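Dihydrodipicolinate synthase (Oceanobacillus iheyensis HTE831, PDB 3D0C) probably catalyses the condensation of pyruvate with aspartate semialdehyde, an early step in bacterial lysine biosynthesis. Local coordinates at residues V126-Y129 against R130-E134; A182-K185 against S186-V189. The protein carries 1 engineered substitution. One frame throughout, in Å; residues are numbered along the deposited sequence.

Contact 1. Residues V126-Y129 against R130-E134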
ATOM      1  N   VAL A 126      -3.816  12.727 -10.343  1.00 19.15           N
ATOM      2  CA  VAL A 126      -3.179  13.908 -10.912  1.00 18.00           C
ATOM      3  C   VAL A 126      -2.965  14.958  -9.814  1.00 18.00           C
ATOM      4  O   VAL A 126      -1.884  15.542  -9.708  1.00 18.70           O
ATOM      5  CB  VAL A 126      -4.029  14.508 -12.058  1.00 19.61           C
ATOM      6  CG1 VAL A 126      -3.453  15.848 -12.490  1.00 17.92           C
ATOM      7  CG2 VAL A 126      -4.064  13.536 -13.242  1.00 20.26           C
ATOM      8  N   GLU A 127      -3.983  15.182  -8.989  1.00 15.90           N
ATOM      9  CA  GLU A 127      -3.886  16.161  -7.901  1.00 19.54           C
ATOM     10  C   GLU A 127      -2.828  15.764  -6.870  1.00 15.55           C
ATOM     11  O   GLU A 127      -2.053  16.599  -6.391  1.00 17.83           O
ATOM     12  CB  GLU A 127      -5.246  16.317  -7.217  1.00 22.83           C
ATOM     13  CG  GLU A 127      -6.317  16.875  -8.129  1.00 30.85           C
ATOM     14  CD  GLU A 127      -5.944  18.236  -8.681  1.00 35.72           C
ATOM     15  OE1 GLU A 127      -5.783  19.175  -7.869  1.00 36.09           O
ATOM     16  OE2 GLU A 127      -5.803  18.365  -9.921  1.00 38.22           O
ATOM     17  N   TYR A 128      -2.806  14.482  -6.531  1.00 17.93           N
ATOM     18  CA  TYR A 128      -1.847  13.938  -5.571  1.00 17.09           C
ATOM     19  C   TYR A 128      -0.434  14.241  -6.050  1.00 16.39           C
ATOM     20  O   TYR A 128       0.373  14.876  -5.346  1.00 15.37           O
ATOM     21  CB  TYR A 128      -2.039  12.419  -5.465  1.00 17.83           C
ATOM     22  CG  TYR A 128      -1.068  11.731  -4.541  1.00 23.37           C
ATOM     23  CD1 TYR A 128      -1.264  11.738  -3.164  1.00 25.93           C
ATOM     24  CD2 TYR A 128       0.059  11.079  -5.044  1.00 25.00           C
ATOM     25  CE1 TYR A 128      -0.361  11.111  -2.305  1.00 27.62           C
ATOM     26  CE2 TYR A 128       0.964  10.453  -4.201  1.00 27.18           C
ATOM     27  CZ  TYR A 128       0.751  10.471  -2.831  1.00 28.05           C
ATOM     28  OH  TYR A 128       1.654   9.847  -2.003  1.00 23.63           O
ATOM     29  N   TYR A 129      -0.135  13.787  -7.259  1.00 15.54           N
ATOM     30  CA  TYR A 129       1.188  13.992  -7.835  1.00 17.52           C
ATOM     31  C   TYR A 129       1.586  15.450  -8.009  1.00 17.76           C
ATOM     32  O   TYR A 129       2.677  15.868  -7.638  1.00 14.71           O
ATOM     33  CB  TYR A 129       1.281  13.287  -9.192  1.00 22.20           C
ATOM     34  CG  TYR A 129       1.297  11.781  -9.103  1.00 26.21           C
ATOM     35  CD1 TYR A 129       2.199  11.122  -8.266  1.00 26.86           C
ATOM     36  CD2 TYR A 129       0.419  11.013  -9.863  1.00 27.39           C
ATOM     37  CE1 TYR A 129       2.222   9.732  -8.190  1.00 29.84           C
ATOM     38  CE2 TYR A 129       0.434   9.620  -9.795  1.00 30.71           C
ATOM     39  CZ  TYR A 129       1.337   8.987  -8.956  1.00 31.77           C
ATOM     40  OH  TYR A 129       1.352   7.615  -8.882  1.00 29.86           O
ATOM     41  N   ARG A 130       0.700  16.236  -8.586  1.00 18.34           N
ATOM     42  CA  ARG A 130       1.016  17.642  -8.813  1.00 21.16           C
ATOM     43  C   ARG A 130       1.280  18.459  -7.543  1.00 19.62           C
ATOM     44  O   ARG A 130       2.180  19.305  -7.528  1.00 20.39           O
ATOM     45  CB  ARG A 130      -0.101  18.298  -9.627  1.00 24.03           C
ATOM     46  CG  ARG A 130       0.190  19.742  -9.965  1.00 30.84           C
ATOM     47  CD  ARG A 130      -0.513  20.113 -11.248  1.00 35.39           C
ATOM     48  NE  ARG A 130      -1.937  19.841 -11.157  1.00 38.65           N
ATOM     49  CZ  ARG A 130      -2.686  19.538 -12.204  1.00 40.51           C
ATOM     50  NH1 ARG A 130      -2.128  19.469 -13.404  1.00 41.73           N
ATOM     51  NH2 ARG A 130      -3.984  19.321 -12.052  1.00 41.10           N
ATOM     52  N   ASN A 131       0.490  18.244  -6.491  1.00 21.91           N
ATOM     53  CA  ASN A 131       0.709  19.000  -5.270  1.00 24.53           C
ATOM     54  C   ASN A 131       2.065  18.646  -4.640  1.00 25.96           C
ATOM     55  O   ASN A 131       2.695  19.494  -4.021  1.00 24.50           O
ATOM     56  CB  ASN A 131      -0.421  18.754  -4.267  1.00 23.27           C
ATOM     57  CG  ASN A 131      -1.761  19.280  -4.756  1.00 26.44           C
ATOM     58  OD1 ASN A 131      -1.826  20.131  -5.651  1.00 24.07           O
ATOM     59  ND2 ASN A 131      -2.841  18.786  -4.160  1.00 26.17           N
ATOM     60  N   ILE A 132       2.522  17.406  -4.797  1.00 24.72           N
ATOM     61  CA  ILE A 132       3.799  17.034  -4.213  1.00 25.90           C
ATOM     62  C   ILE A 132       4.978  17.632  -4.993  1.00 27.67           C
ATOM     63  O   ILE A 132       5.857  18.273  -4.406  1.00 26.07           O
ATOM     64  CB  ILE A 132       3.927  15.498  -4.106  1.00 25.27           C
ATOM     65  CG1 ILE A 132       2.841  14.980  -3.156  1.00 24.09           C
ATOM     66  CG2 ILE A 132       5.324  15.100  -3.617  1.00 23.59           C
ATOM     67  CD1 ILE A 132       2.769  13.506  -3.073  1.00 22.81           C
ATOM     68  N   ILE A 133       4.974  17.442  -6.310  1.00 28.52           N
ATOM     69  CA  ILE A 133       6.025  17.951  -7.177  1.00 30.01           C
ATOM     70  C   ILE A 133       6.208  19.465  -6.976  1.00 33.10           C
ATOM     71  O   ILE A 133       7.322  19.944  -6.710  1.00 33.59           O
ATOM     72  CB  ILE A 133       5.662  17.686  -8.649  1.00 29.96           C
ATOM     73  CG1 ILE A 133       5.569  16.176  -8.914  1.00 29.54           C
ATOM     74  CG2 ILE A 133       6.684  18.336  -9.575  1.00 28.42           C
ATOM     75  CD1 ILE A 133       5.104  15.816 -10.292  1.00 27.86           C
ATOM     76  N   GLU A 134       5.099  20.199  -7.088  1.00 32.55           N
ATOM     77  CA  GLU A 134       5.075  21.650  -6.961  1.00 33.81           C
ATOM     78  C   GLU A 134       5.585  22.150  -5.616  1.00 33.23           C
ATOM     79  O   GLU A 134       6.019  23.316  -5.511  1.00 34.58           O
ATOM     80  CB  GLU A 134       3.636  22.154  -7.155  1.00 34.49           C
ATOM     81  CG  GLU A 134       3.095  21.931  -8.564  1.00 40.08           C
ATOM     82  CD  GLU A 134       1.699  22.536  -8.734  1.00 43.83           C
ATOM     83  OE1 GLU A 134       1.148  23.068  -7.728  1.00 45.19           O
ATOM     84  OE2 GLU A 134       1.153  22.482  -9.862  1.00 46.00           O
TER
HETATM   85  O   HOH W   1      -5.620  19.982  -5.390  1.00 29.22           O
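The carbonyl oxygen of Y129 takes two backbone N-H groups. I133 N donates to Y129 O at 3.1 Å. I132 N gives the same oxygen a weak second bond, and another weak one to Y128 O. One turn earlier, R130 N bonds to V126 O at 2.9 Å. The side chains of R130 and E127 lie side by side, pointing the same way. R130 NH2 reaches E127 OE2 at 3.0 Å in a salt bridge. The nitrogen approaches OE2 from the syn side but 27° out of the carboxylate plane, and the carboxylate and guanidinium planes are 65° apart. V126 CG1 lies over one face of the guanidinium, 3.5 Å from R130 NH2. With a leucine in place of R130, E127 OE2 would probably be left without its charged mate. The other oxygen, E127 OE1, accepts from a water that is also held by N131 ND2. That amide also bonds to E280 of the second subunit. On the buried side, I132 CD1 sits over the Y128 ring, 3.8 Å from its centroid, in a CH-pi contact. Y128 OH bonds to Y90 O. This alpha helix, 122-135, is an outer helix of the TIM barrel, linking strands 109-112 and 140-144.

Contact 2. Residues A182-K185 against S186-V189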
ATOM      1  N   ALA A 182       3.200   9.186 -27.110  1.00 26.47           N
ATOM      2  CA  ALA A 182       2.288  10.288 -26.828  1.00 27.56           C
ATOM      3  C   ALA A 182       2.953  11.510 -26.200  1.00 28.52           C
ATOM      4  O   ALA A 182       2.543  12.647 -26.456  1.00 26.79           O
ATOM      5  CB  ALA A 182       1.163   9.804 -25.933  1.00 24.57           C
ATOM      6  N   VAL A 183       3.969  11.279 -25.375  1.00 31.06           N
ATOM      7  CA  VAL A 183       4.671  12.370 -24.710  1.00 29.58           C
ATOM      8  C   VAL A 183       5.755  12.962 -25.602  1.00 30.71           C
ATOM      9  O   VAL A 183       6.686  12.270 -26.004  1.00 29.33           O
ATOM     10  CB  VAL A 183       5.316  11.888 -23.395  1.00 30.88           C
ATOM     11  CG1 VAL A 183       5.995  13.054 -22.682  1.00 27.46           C
ATOM     12  CG2 VAL A 183       4.258  11.259 -22.508  1.00 28.11           C
ATOM     13  N   PRO A 184       5.643  14.262 -25.922  1.00 31.67           N
ATOM     14  CA  PRO A 184       6.615  14.962 -26.771  1.00 32.44           C
ATOM     15  C   PRO A 184       7.975  15.091 -26.088  1.00 34.39           C
ATOM     16  O   PRO A 184       8.058  15.185 -24.863  1.00 32.24           O
ATOM     17  CB  PRO A 184       5.945  16.311 -27.017  1.00 33.54           C
ATOM     18  CG  PRO A 184       5.176  16.533 -25.751  1.00 35.27           C
ATOM     19  CD  PRO A 184       4.566  15.171 -25.495  1.00 31.73           C
ATOM     20  N   LYS A 185       9.043  15.095 -26.877  1.00 34.16           N
ATOM     21  CA  LYS A 185      10.383  15.197 -26.315  1.00 36.00           C
ATOM     22  C   LYS A 185      10.554  16.505 -25.545  1.00 33.81           C
ATOM     23  O   LYS A 185      11.296  16.563 -24.562  1.00 32.15           O
ATOM     24  CB  LYS A 185      11.444  15.103 -27.423  1.00 39.50           C
ATOM     25  CG  LYS A 185      11.857  16.437 -28.039  1.00 46.63           C
ATOM     26  CD  LYS A 185      13.025  16.264 -29.008  1.00 52.57           C
ATOM     27  CE  LYS A 185      13.626  17.608 -29.402  1.00 56.45           C
ATOM     28  NZ  LYS A 185      14.158  18.345 -28.213  1.00 59.56           N
ATOM     29  N   SER A 186       9.854  17.546 -25.987  1.00 32.69           N
ATOM     30  CA  SER A 186       9.947  18.856 -25.350  1.00 32.34           C
ATOM     31  C   SER A 186       9.565  18.822 -23.877  1.00 32.07           C
ATOM     32  O   SER A 186       9.958  19.706 -23.112  1.00 30.68           O
ATOM     33  CB  SER A 186       9.068  19.882 -26.081  1.00 33.10           C
ATOM     34  OG  SER A 186       7.686  19.579 -25.965  1.00 34.75           O
ATOM     35  N   SER A 187       8.803  17.808 -23.475  1.00 28.38           N
ATOM     36  CA  SER A 187       8.385  17.696 -22.082  1.00 28.36           C
ATOM     37  C   SER A 187       9.505  17.195 -21.181  1.00 27.49           C
ATOM     38  O   SER A 187       9.381  17.190 -19.954  1.00 25.57           O
ATOM     39  CB  SER A 187       7.166  16.780 -21.960  1.00 31.07           C
ATOM     40  OG  SER A 187       5.999  17.425 -22.442  1.00 30.69           O
ATOM     41  N   ASN A 188      10.597  16.760 -21.795  1.00 26.74           N
ATOM     42  CA  ASN A 188      11.754  16.283 -21.051  1.00 26.01           C
ATOM     43  C   ASN A 188      11.438  15.284 -19.941  1.00 24.12           C
ATOM     44  O   ASN A 188      11.740  15.518 -18.771  1.00 21.26           O
ATOM     45  CB  ASN A 188      12.505  17.475 -20.467  1.00 27.11           C
ATOM     46  CG  ASN A 188      13.030  18.396 -21.538  1.00 31.00           C
ATOM     47  OD1 ASN A 188      13.711  17.953 -22.465  1.00 29.79           O
ATOM     48  ND2 ASN A 188      12.720  19.680 -21.426  1.00 30.78           N
ATOM     49  N   VAL A 189      10.835  14.168 -20.325  1.00 25.57           N
ATOM     50  CA  VAL A 189      10.494  13.117 -19.378  1.00 24.10           C
ATOM     51  C   VAL A 189      11.187  11.837 -19.818  1.00 23.08           C
ATOM     52  O   VAL A 189      10.903  11.311 -20.899  1.00 21.61           O
ATOM     53  CB  VAL A 189       8.973  12.858 -19.335  1.00 24.69           C
ATOM     54  CG1 VAL A 189       8.672  11.726 -18.365  1.00 27.48           C
ATOM     55  CG2 VAL A 189       8.237  14.124 -18.916  1.00 25.68           C
TER
HETATM   56  O   HOH W   2       9.767  13.708 -23.072  1.00 28.04           O
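V183 is the first residue to leave helical backbone angles after helix 173-182, and both V183 and P184 are extended. The chain then tightens into a short 3-10 turn through K185, S186 and S187. Two successive i to i+3 bonds hold it. S187 N donates to P184 O at 3.1 Å, and N188 N donates to K185 O at 2.9 Å. Neither donor lies on a lone pair. S187 N stands 54° out of the carbonyl plane of P184, and N188 N stands 48° out of that of K185. N188 has positive phi and psi, in the left-handed region, and there the 3-10 run stops. V189 is extended again. A water bridges the two ends of the turn. It donates to P184 O at 2.9 Å and accepts from V189 N at 3.0 Å, so P184 O takes both a backbone N-H and the water. The whole turn is an alpha-to-beta connection of the TIM barrel, leading from helix 173-182 into strand 190-193. The side chains add light packing. The P184 ring lies beside both serine hydroxyls: P184 CG is 3.5 Å from S187 OG, and P184 CB is 3.8 Å from S186 OG. V183 points its CB toward the later residues. Its CG1 is anti to the backbone N (chi1 -178°), which places V183 CG1 4.0 Å from S187 CB. The same methyl approaches V189 CB at 4.5 Å. Both V183 and V189 also rest on A158 of a nearby loop.

How the contacts relate
Contact 1 is largely buried and contact 2 lies at the surface. They hold different elements of the same barrel. Contact 1 lies within helix 122-135, which links strand 109-112 to strand 140-144. Contact 2 joins helix 173-182 to strand 190-193, further along the chain. Their centres are 18 Å apart and they do not touch. Contact 1 is built on i to i+4 backbone bonds, with a salt bridge on one side and aromatic packing on another. Contact 2 relies on i to i+3 bonds and a water, with sparse side-chain packing. The second subunit reaches contact 1, whereas no other chain of the assembly touches contact 2.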